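Local coordinates for NAD(P)H-flavin oxidoreductase (Agrobacterium tumefaciens str. C58, PDB 2FRE), which probably uses NAD(P)H to reduce flavin, working through a bound flavin mononucleotide as an oxidoreductase of the nitroreductase family, at residues S9-D14 and V184-V189; R24-S29 and Q79-N84; L37-A42 and F119-Q124. One frame throughout, in Å; residues are numbered along the deposited sequence.

Interaction 1: residues S9-D14 and V184-V189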
loop_
_atom_site.group_PDB
_atom_site.type_symbol
_atom_site.label_atom_id
_atom_site.label_comp_id
_atom_site.label_asym_id
_atom_site.label_seq_id
_atom_site.Cartn_x
_atom_site.Cartn_y
_atom_site.Cartn_z
ATOM N N SER A 9 0.064 17.378 10.480
ATOM C CA SER A 9 1.046 16.987 9.492
ATOM C C SER A 9 1.972 18.172 9.366
ATOM O O SER A 9 1.586 19.300 9.689
ATOM C CB SER A 9 0.370 16.744 8.166
ATOM O OG SER A 9 -0.120 17.988 7.686
ATOM N N GLU A 10 3.181 17.934 8.890
ATOM C CA GLU A 10 4.141 19.022 8.685
ATOM C C GLU A 10 3.859 19.806 7.381
ATOM O O GLU A 10 4.237 20.974 7.264
ATOM C CB GLU A 10 5.548 18.460 8.685
ATOM C CG GLU A 10 5.910 17.752 9.984
ATOM C CD GLU A 10 7.134 16.871 9.841
ATOM O OE1 GLU A 10 6.974 15.625 9.824
ATOM O OE2 GLU A 10 8.239 17.446 9.716
ATOM N N TYR A 11 3.185 19.156 6.434
ATOM C CA TYR A 11 2.864 19.715 5.097
ATOM C C TYR A 11 1.363 19.594 4.813
ATOM O O TYR A 11 0.682 18.814 5.489
ATOM C CB TYR A 11 3.693 18.975 4.055
ATOM C CG TYR A 11 5.151 19.187 4.333
ATOM C CD1 TYR A 11 5.797 20.327 3.883
ATOM C CD2 TYR A 11 5.860 18.309 5.136
ATOM C CE1 TYR A 11 7.118 20.554 4.179
ATOM C CE2 TYR A 11 7.190 18.525 5.422
ATOM C CZ TYR A 11 7.807 19.645 4.956
ATOM O OH TYR A 11 9.133 19.867 5.268
ATOM N N PRO A 12 0.823 20.363 3.836
ATOM C CA PRO A 12 -0.639 20.364 3.608
ATOM C C PRO A 12 -1.190 19.089 2.931
ATOM O O PRO A 12 -1.761 19.146 1.837
ATOM C CB PRO A 12 -0.832 21.563 2.691
ATOM C CG PRO A 12 0.448 21.608 1.903
ATOM C CD PRO A 12 1.510 21.273 2.897
ATOM N N VAL A 13 -1.017 17.951 3.586
ATOM C CA VAL A 13 -1.585 16.709 3.110
ATOM C C VAL A 13 -3.106 16.781 3.085
ATOM O O VAL A 13 -3.722 17.536 3.851
ATOM C CB VAL A 13 -1.185 15.495 3.993
ATOM C CG1 VAL A 13 0.314 15.279 3.972
ATOM C CG2 VAL A 13 -1.693 15.665 5.442
ATOM N N ASP A 14 -3.704 15.974 2.209
ATOM C CA ASP A 14 -5.141 15.826 2.191
ATOM C C ASP A 14 -5.535 15.288 3.549
ATOM O O ASP A 14 -4.887 14.379 4.052
ATOM C CB ASP A 14 -5.605 14.865 1.107
ATOM C CG ASP A 14 -7.101 14.934 0.882
ATOM O OD1 ASP A 14 -7.865 14.565 1.797
ATOM O OD2 ASP A 14 -7.507 15.382 -0.207
ATOM N N VAL A 184 6.896 9.547 13.069
ATOM C CA VAL A 184 8.167 10.239 13.183
ATOM C C VAL A 184 8.146 11.448 12.248
ATOM O O VAL A 184 7.361 11.473 11.290
ATOM C CB VAL A 184 9.365 9.306 12.841
ATOM C CG1 VAL A 184 9.336 8.076 13.725
ATOM C CG2 VAL A 184 9.376 8.913 11.370
ATOM N N PRO A 185 8.992 12.453 12.519
ATOM C CA PRO A 185 9.176 13.557 11.567
ATOM C C PRO A 185 9.488 13.062 10.142
ATOM O O PRO A 185 10.223 12.083 9.969
ATOM C CB PRO A 185 10.375 14.318 12.152
ATOM C CG PRO A 185 10.312 14.064 13.572
ATOM C CD PRO A 185 9.820 12.649 13.721
ATOM N N LEU A 186 8.899 13.719 9.139
ATOM C CA LEU A 186 9.131 13.384 7.740
ATOM C C LEU A 186 10.624 13.279 7.446
ATOM O O LEU A 186 11.055 12.362 6.792
ATOM C CB LEU A 186 8.464 14.404 6.803
ATOM C CG LEU A 186 8.616 14.099 5.302
ATOM C CD1 LEU A 186 8.176 12.680 4.983
ATOM C CD2 LEU A 186 7.856 15.103 4.444
ATOM N N ALA A 187 11.417 14.206 7.975
ATOM C CA ALA A 187 12.856 14.196 7.738
ATOM C C ALA A 187 13.572 12.941 8.247
ATOM O O ALA A 187 14.662 12.637 7.780
ATOM C CB ALA A 187 13.491 15.434 8.318
ATOM N N ASP A 188 12.950 12.185 9.146
ATOM C CA ASP A 188 13.539 10.948 9.615
ATOM C C ASP A 188 13.372 9.796 8.620
ATOM O O ASP A 188 13.952 8.727 8.812
ATOM C CB ASP A 188 12.948 10.533 10.967
ATOM C CG ASP A 188 13.353 11.456 12.099
ATOM O OD1 ASP A 188 14.031 12.463 11.851
ATOM O OD2 ASP A 188 12.983 11.150 13.240
ATOM N N VAL A 189 12.562 9.983 7.589
ATOM C CA VAL A 189 12.328 8.909 6.623
ATOM C C VAL A 189 12.494 9.323 5.159
ATOM O O VAL A 189 12.526 8.451 4.295
ATOM C CB VAL A 189 10.941 8.227 6.783
ATOM C CG1 VAL A 189 10.779 7.636 8.185
ATOM C CG2 VAL A 189 9.783 9.175 6.447
HETATM O O HOH W 1 10.523 16.665 9.010
#

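Interaction 2: residues R24-S29 and Q79-N84. With FMN (flavin mononucleotide), chain C.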
loop_
_atom_site.group_PDB
_atom_site.type_symbol
_atom_site.label_atom_id
_atom_site.label_comp_id
_atom_site.label_asym_id
_atom_site.label_seq_id
_atom_site.Cartn_x
_atom_site.Cartn_y
_atom_site.Cartn_z
ATOM N N ARG A 24 -10.222 0.191 17.635
ATOM C CA ARG A 24 -10.590 -1.171 18.025
ATOM C C ARG A 24 -12.037 -1.293 18.514
ATOM O O ARG A 24 -12.521 -2.417 18.659
ATOM C CB ARG A 24 -9.637 -1.688 19.120
ATOM C CG ARG A 24 -8.228 -1.866 18.625
ATOM C CD ARG A 24 -7.288 -2.380 19.656
ATOM N NE ARG A 24 -5.964 -2.446 19.067
ATOM C CZ ARG A 24 -5.109 -1.429 18.990
ATOM N NH1 ARG A 24 -5.398 -0.259 19.541
ATOM N NH2 ARG A 24 -3.942 -1.593 18.379
ATOM N N ALA A 25 -12.712 -0.169 18.779
ATOM C CA ALA A 25 -14.096 -0.215 19.312
ATOM C C ALA A 25 -15.097 -0.250 18.162
ATOM O O ALA A 25 -15.391 0.778 17.567
ATOM C CB ALA A 25 -14.373 0.947 20.232
ATOM N N PHE A 26 -15.612 -1.444 17.865
ATOM C CA PHE A 26 -16.548 -1.645 16.765
ATOM C C PHE A 26 -17.921 -2.018 17.301
ATOM O O PHE A 26 -18.042 -2.653 18.362
ATOM C CB PHE A 26 -16.026 -2.695 15.775
ATOM C CG PHE A 26 -14.826 -2.254 15.021
ATOM C CD1 PHE A 26 -14.896 -1.190 14.127
ATOM C CD2 PHE A 26 -13.599 -2.875 15.225
ATOM C CE1 PHE A 26 -13.763 -0.774 13.434
ATOM C CE2 PHE A 26 -12.470 -2.449 14.543
ATOM C CZ PHE A 26 -12.555 -1.410 13.638
ATOM N N ASP A 27 -18.953 -1.603 16.568
ATOM C CA ASP A 27 -20.323 -1.729 17.066
ATOM C C ASP A 27 -21.012 -3.060 16.756
ATOM O O ASP A 27 -22.133 -3.283 17.205
ATOM C CB ASP A 27 -21.180 -0.534 16.608
ATOM C CG ASP A 27 -21.600 -0.590 15.133
ATOM O OD1 ASP A 27 -21.165 -1.480 14.354
ATOM O OD2 ASP A 27 -22.391 0.306 14.750
ATOM N N GLY A 28 -20.356 -3.931 15.989
ATOM C CA GLY A 28 -20.876 -5.280 15.741
ATOM C C GLY A 28 -22.042 -5.330 14.776
ATOM O O GLY A 28 -22.666 -6.371 14.627
ATOM N N SER A 29 -22.322 -4.213 14.111
ATOM C CA SER A 29 -23.468 -4.112 13.203
ATOM C C SER A 29 -23.159 -4.817 11.898
ATOM O O SER A 29 -21.992 -4.992 11.561
ATOM C CB SER A 29 -23.794 -2.649 12.931
ATOM O OG SER A 29 -22.693 -1.992 12.331
ATOM N N GLN A 79 -8.609 -11.120 19.080
ATOM C CA GLN A 79 -9.996 -11.599 19.128
ATOM C C GLN A 79 -10.880 -10.728 20.000
ATOM O O GLN A 79 -12.038 -10.504 19.674
ATOM C CB GLN A 79 -10.075 -13.021 19.665
ATOM C CG GLN A 79 -9.612 -14.069 18.689
ATOM C CD GLN A 79 -9.806 -15.482 19.213
ATOM O OE1 GLN A 79 -8.979 -16.363 18.967
ATOM N NE2 GLN A 79 -10.909 -15.712 19.907
ATOM N N LYS A 80 -10.326 -10.270 21.121
ATOM C CA LYS A 80 -11.070 -9.572 22.153
ATOM C C LYS A 80 -11.878 -8.416 21.588
ATOM O O LYS A 80 -12.993 -8.176 22.017
ATOM C CB LYS A 80 -10.109 -9.030 23.214
ATOM C CG LYS A 80 -9.476 -10.087 24.079
ATOM C CD LYS A 80 -8.307 -9.532 24.905
ATOM C CE LYS A 80 -8.076 -10.332 26.200
ATOM N NZ LYS A 80 -7.868 -11.824 26.004
ATOM N N TRP A 81 -11.305 -7.697 20.620
ATOM C CA TRP A 81 -11.971 -6.535 20.026
ATOM C C TRP A 81 -12.453 -6.801 18.610
ATOM O O TRP A 81 -13.507 -6.311 18.227
ATOM C CB TRP A 81 -11.054 -5.289 20.061
ATOM C CG TRP A 81 -9.727 -5.478 19.423
ATOM C CD1 TRP A 81 -8.581 -5.903 20.030
ATOM C CD2 TRP A 81 -9.397 -5.253 18.056
ATOM N NE1 TRP A 81 -7.561 -5.954 19.134
ATOM C CE2 TRP A 81 -8.027 -5.571 17.906
ATOM C CE3 TRP A 81 -10.121 -4.831 16.938
ATOM C CZ2 TRP A 81 -7.369 -5.481 16.687
ATOM C CZ3 TRP A 81 -9.462 -4.737 15.716
ATOM C CH2 TRP A 81 -8.104 -5.073 15.599
ATOM N N ALA A 82 -11.685 -7.562 17.833
ATOM C CA ALA A 82 -12.029 -7.822 16.432
ATOM C C ALA A 82 -13.301 -8.668 16.248
ATOM O O ALA A 82 -13.919 -8.635 15.183
ATOM C CB ALA A 82 -10.867 -8.454 15.710
ATOM N N LYS A 83 -13.685 -9.415 17.277
ATOM C CA LYS A 83 -14.895 -10.225 17.222
ATOM C C LYS A 83 -16.128 -9.367 17.104
ATOM O O LYS A 83 -17.185 -9.883 16.784
ATOM C CB LYS A 83 -15.015 -11.136 18.444
ATOM C CG LYS A 83 -15.246 -10.441 19.770
ATOM C CD LYS A 83 -14.934 -11.407 20.885
ATOM C CE LYS A 83 -15.156 -10.832 22.249
ATOM N NZ LYS A 83 -14.856 -11.874 23.307
ATOM N N ASN A 84 -15.993 -8.072 17.386
ATOM C CA ASN A 84 -17.105 -7.136 17.297
ATOM C C ASN A 84 -17.088 -6.269 16.030
ATOM O O ASN A 84 -17.921 -5.380 15.868
ATOM C CB ASN A 84 -17.152 -6.282 18.570
ATOM C CG ASN A 84 -17.514 -7.101 19.801
ATOM O OD1 ASN A 84 -18.314 -8.027 19.723
ATOM N ND2 ASN A 84 -16.908 -6.779 20.932
HETATM N N1 FMN C . -3.016 -3.708 15.488
HETATM C C2 FMN C . -3.355 -4.593 16.511
HETATM O O2 FMN C . -3.999 -4.193 17.487
HETATM N N3 FMN C . -2.958 -5.917 16.456
HETATM C C4 FMN C . -2.242 -6.410 15.399
HETATM O O4 FMN C . -2.102 -7.643 15.278
HETATM C C4A FMN C . -1.904 -5.511 14.364
HETATM N N5 FMN C . -1.177 -5.958 13.274
HETATM C C5A FMN C . -0.918 -5.084 12.232
HETATM C C6 FMN C . -0.224 -5.548 11.128
HETATM C C7 FMN C . 0.048 -4.710 10.066
HETATM C C7M FMN C . 0.318 -5.401 8.757
HETATM C C8 FMN C . -0.354 -3.371 10.098
HETATM C C8M FMN C . -0.579 -2.613 8.811
HETATM C C9 FMN C . -1.049 -2.894 11.202
HETATM C C9A FMN C . -1.313 -3.751 12.287
HETATM N N10 FMN C . -1.988 -3.282 13.394
HETATM C C10 FMN C . -2.298 -4.169 14.418
HETATM C "C1'" FMN C . -2.350 -1.824 13.537
HETATM C "C2'" FMN C . -1.162 -0.866 13.579
HETATM O "O2'" FMN C . -0.560 -0.811 14.867
HETATM C "C3'" FMN C . -1.602 0.521 13.117
HETATM O "O3'" FMN C . -1.999 0.466 11.752
HETATM C "C4'" FMN C . -0.499 1.549 13.335
HETATM O "O4'" FMN C . -0.250 1.723 14.720
HETATM C "C5'" FMN C . -0.805 2.907 12.714
HETATM O "O5'" FMN C . -1.988 3.464 13.266
HETATM P P FMN C . -3.223 3.895 12.330
HETATM O O1P FMN C . -2.759 5.112 11.546
HETATM O O2P FMN C . -3.541 2.768 11.361
HETATM O O3P FMN C . -4.381 4.179 13.248
HETATM O O HOH W 2 -14.495 -3.900 19.323
#

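Interaction 3: residues L37-A42 and F119-Q124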
loop_
_atom_site.group_PDB
_atom_site.type_symbol
_atom_site.label_atom_id
_atom_site.label_comp_id
_atom_site.label_asym_id
_atom_site.label_seq_id
_atom_site.Cartn_x
_atom_site.Cartn_y
_atom_site.Cartn_z
ATOM N N LEU A 37 -18.038 -5.190 -1.056
ATOM C CA LEU A 37 -17.626 -5.404 -2.434
ATOM C C LEU A 37 -17.004 -4.129 -3.040
ATOM O O LEU A 37 -15.982 -4.193 -3.747
ATOM C CB LEU A 37 -18.807 -5.966 -3.256
ATOM C CG LEU A 37 -19.175 -7.427 -2.913
ATOM C CD1 LEU A 37 -20.449 -7.855 -3.605
ATOM C CD2 LEU A 37 -18.059 -8.413 -3.273
ATOM N N THR A 38 -17.561 -2.969 -2.706
ATOM C CA THR A 38 -16.979 -1.688 -3.118
ATOM C C THR A 38 -15.561 -1.529 -2.561
ATOM O O THR A 38 -14.617 -1.166 -3.292
ATOM C CB THR A 38 -17.888 -0.506 -2.697
ATOM O OG1 THR A 38 -19.203 -0.708 -3.220
ATOM C CG2 THR A 38 -17.369 0.813 -3.245
ATOM N N ILE A 39 -15.414 -1.845 -1.274
ATOM C CA ILE A 39 -14.119 -1.790 -0.583
ATOM C C ILE A 39 -13.086 -2.677 -1.255
ATOM O O ILE A 39 -11.978 -2.234 -1.510
ATOM C CB ILE A 39 -14.269 -2.155 0.913
ATOM C CG1 ILE A 39 -15.030 -1.024 1.626
ATOM C CG2 ILE A 39 -12.893 -2.387 1.565
ATOM C CD1 ILE A 39 -15.447 -1.346 3.023
ATOM N N LEU A 40 -13.454 -3.919 -1.549
ATOM C CA LEU A 40 -12.536 -4.838 -2.204
ATOM C C LEU A 40 -12.323 -4.483 -3.679
ATOM O O LEU A 40 -11.253 -4.721 -4.222
ATOM C CB LEU A 40 -13.003 -6.293 -2.019
ATOM C CG LEU A 40 -13.020 -6.801 -0.572
ATOM C CD1 LEU A 40 -13.479 -8.281 -0.498
ATOM C CD2 LEU A 40 -11.705 -6.626 0.127
ATOM N N ASP A 41 -13.324 -3.868 -4.314
ATOM C CA ASP A 41 -13.192 -3.381 -5.688
ATOM C C ASP A 41 -12.115 -2.288 -5.754
ATOM O O ASP A 41 -11.216 -2.337 -6.585
ATOM C CB ASP A 41 -14.550 -2.851 -6.202
ATOM C CG ASP A 41 -14.604 -2.722 -7.704
ATOM O OD1 ASP A 41 -13.650 -3.134 -8.406
ATOM O OD2 ASP A 41 -15.627 -2.223 -8.194
ATOM N N ALA A 42 -12.162 -1.336 -4.829
ATOM C CA ALA A 42 -11.120 -0.304 -4.758
ATOM C C ALA A 42 -9.722 -0.906 -4.539
ATOM O O ALA A 42 -8.741 -0.516 -5.204
ATOM C CB ALA A 42 -11.464 0.725 -3.657
ATOM N N PHE A 119 -3.813 -0.650 1.493
ATOM C CA PHE A 119 -4.072 0.774 1.764
ATOM C C PHE A 119 -5.322 1.223 1.029
ATOM O O PHE A 119 -6.140 1.973 1.564
ATOM C CB PHE A 119 -2.916 1.712 1.428
ATOM C CG PHE A 119 -3.150 3.070 1.937
ATOM C CD1 PHE A 119 -2.851 3.387 3.246
ATOM C CD2 PHE A 119 -3.818 4.005 1.160
ATOM C CE1 PHE A 119 -3.150 4.646 3.768
ATOM C CE2 PHE A 119 -4.116 5.253 1.658
ATOM C CZ PHE A 119 -3.797 5.586 2.958
ATOM N N SER A 120 -5.448 0.783 -0.214
ATOM C CA SER A 120 -6.602 1.115 -1.027
ATOM C C SER A 120 -7.888 0.644 -0.344
ATOM O O SER A 120 -8.875 1.382 -0.277
ATOM C CB SER A 120 -6.451 0.466 -2.404
ATOM O OG SER A 120 -5.367 1.024 -3.134
ATOM N N LEU A 121 -7.857 -0.580 0.178
ATOM C CA LEU A 121 -8.950 -1.170 0.984
ATOM C C LEU A 121 -9.335 -0.274 2.181
ATOM O O LEU A 121 -10.515 0.060 2.399
ATOM C CB LEU A 121 -8.501 -2.557 1.475
ATOM C CG LEU A 121 -9.489 -3.528 2.120
ATOM C CD1 LEU A 121 -8.865 -4.919 2.148
ATOM C CD2 LEU A 121 -9.909 -3.067 3.508
ATOM N N ALA A 122 -8.315 0.087 2.959
ATOM C CA ALA A 122 -8.481 0.950 4.143
ATOM C C ALA A 122 -9.042 2.323 3.778
ATOM O O ALA A 122 -9.906 2.879 4.493
ATOM C CB ALA A 122 -7.160 1.084 4.861
HETATM N N MSE A 123 -8.584 2.855 2.658
HETATM C CA MSE A 123 -9.022 4.149 2.177
HETATM C C MSE A 123 -10.471 4.121 1.723
HETATM O O MSE A 123 -11.253 4.975 2.085
HETATM C CB MSE A 123 -8.107 4.620 1.055
HETATM C CG MSE A 123 -8.212 6.073 0.718
HETATM SE SE MSE A 123 -7.913 7.237 2.269
HETATM C CE MSE A 123 -9.342 7.561 2.515
ATOM N N GLN A 124 -10.818 3.121 0.935
ATOM C CA GLN A 124 -12.209 2.989 0.485
ATOM C C GLN A 124 -13.167 2.756 1.665
ATOM O O GLN A 124 -14.260 3.351 1.726
ATOM C CB GLN A 124 -12.359 1.911 -0.595
ATOM C CG GLN A 124 -13.753 1.845 -1.253
ATOM C CD GLN A 124 -14.267 3.156 -1.823
ATOM O OE1 GLN A 124 -14.945 3.979 -1.129
ATOM N NE2 GLN A 124 -14.018 3.351 -3.095
HETATM O O HOH W 3 -6.510 1.179 -5.682
#

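Interaction 1: residues S9-D14 and V184-V189
Glu-10 reaches across to Leu-186 as an acidic arm that meets two consecutive peptide N-H groups, one directly and one through water. Its CG lies anti to the carbonyl carbon (chi1 -60°), and the chain runs on extended, carrying the carboxylate to the start of a short turn. OE1 takes the N-H of Leu-186 on its syn lone pair, at 2.8 Å and nearly straight (171°). The other oxygen, OE2, accepts from a water at 2.5 Å, and that water in turn accepts from Ala-187 N at 2.8 Å. The two carboxylate oxygens therefore do different work, and the acid is fixed in rotation as well as in position. Beside the bond, OE1 lies 3.5 Å from Pro-185 CA and also touches Leu-186 CB. Residues 186-188 have helical backbone angles, and overlapping turns are closed by Asp-188 N to Pro-185 O and Val-189 N to Leu-186 O. Glu-10 thus engages amides, one of them through water, at the leading end of a helix-like turn, a setting that would favour its ionised form. The other loop folds back sharply in an inverse gamma turn centred on Pro-12. Both loops also pack against the second subunit: Tyr-11 N bonds to Asp-41 OD2 of that subunit and Val-184 N to its Gln-53 OE1, consistent with the interwoven dimer of the nitroreductase family. Next to the polar bridge, the side chains of Tyr-11 and Leu-186 cross at about a right angle. Leu-186 sends CG anti to its own backbone N (chi1 -178°), and its CD2 methyl approaches the tyrosine ring obliquely, 3.6 Å from Tyr-11 CE2 and 3.8 Å from Tyr-11 CD2.

Interaction 2: residues R24-S29 and Q79-N84
Arg-24 meets Trp-81 through an extended chain: its CG stands anti to the carbonyl carbon, and CD and NE continue in line before chi4 (84°) swings CZ out of that line. Trp-81 has its CG between the backbone N and the carbonyl carbon (chi1 55°), the crowded position. The arginine methylenes lie over the indole, with CG 3.6 Å above the ring system near its centre. Farther along, Arg-24 CD makes a CH-pi contact over the face, 3.6 Å from the centroid of the five-membered ring of Trp-81. The guanidinium stands perpendicular to the indole, and its CZ is far enough from the five-membered ring that any cation-pi attraction is weak at most. Two of its nitrogens turn to the flavin instead: Arg-24 NH2 donates to FMN O2 at 2.7 Å (156°), and Arg-24 NE donates to the same oxygen at 3.1 Å. Phe-26 lies alongside the tryptophan, the two pointing the same way and meeting edge to edge, Phe-26 CE2 4.0 Å from Trp-81 CZ3. The backbones are joined by a water that donates to Arg-24 O at 2.6 Å and to Trp-81 O at 2.8 Å while accepting from Phe-26 N. Both Arg-24 and Trp-81 belong to the FMN pocket, and Ser-22, Arg-20 and Gly-136 are among its other hydrogen-bonding residues. With the indole supporting its aliphatic part, the arginine presents two N-H groups to the pyrimidine carbonyl, and the positive charge there would probably stabilise the negative charge that a reduced flavin gathers around N1 and O2.

Interaction 3: residues L37-A42 and F119-Q124
Ile-39, Ala-42, Leu-121 and Gln-124 carry most of the contact between two roughly antiparallel helices, 33-44 and 110-127, in the buried core of this nitroreductase-family fold. The axes of the short segments come within 7.8 Å, at 142° between their directions.

The apolar contacts centre on a forked leucine. Leu-121 offers CD2 to Ile-39 CG2 at 3.6 Å, the two side chains crossing obliquely, while its other methyl, CD1, lies 3.9 Å from CD2 of Leu-40. Those two leucines run side by side, and Leu-40 also rests on Phe-57 and Tyr-59 of strand 55-61.

A second set of contacts is made by the aliphatic part of a glutamine. Gln-124 CG, anti to its backbone N (chi1 -172°), passes 3.7 Å from Ile-39 CA, and the chain then bends. Ala-42 CB meets Gln-124 CB at 3.4 Å, a close fit of the two beta carbons. Phe-119 of helix 110-127 packs on Ser-120 of the second subunit, and Gln-124 on Phe-17 of that subunit, so this helix serves core and dimer interface together.

Polar contact between the helices is indirect. Ser-120 OG, also hydrogen-bonded to Ala-116 O, accepts from a water at 2.8 Å; the second hydrogen of this water goes to Ala-42 O, likewise at 2.8 Å.

In the fold
Along the chain, interaction 1 closes a long loop that contains the other two, whereas the segments of interactions 2 and 3 alternate. The centres of interactions 1 and 2 lie about 31 Å apart, those of 1 and 3 about 24 Å and those of 2 and 3 about 20 Å; none touches another within the chain. Interaction 3 joins helices 33-44 and 110-127 in the core, interaction 2 brings the loop before helix 33-44 against helix 76-82 at the flavin, and interaction 1 ties the two terminal regions together near the surface. Segments 9-14 and 37-42 meet across the subunits, so the dimer brings interactions 1 and 3 together, while no other protein chain touches interaction 2.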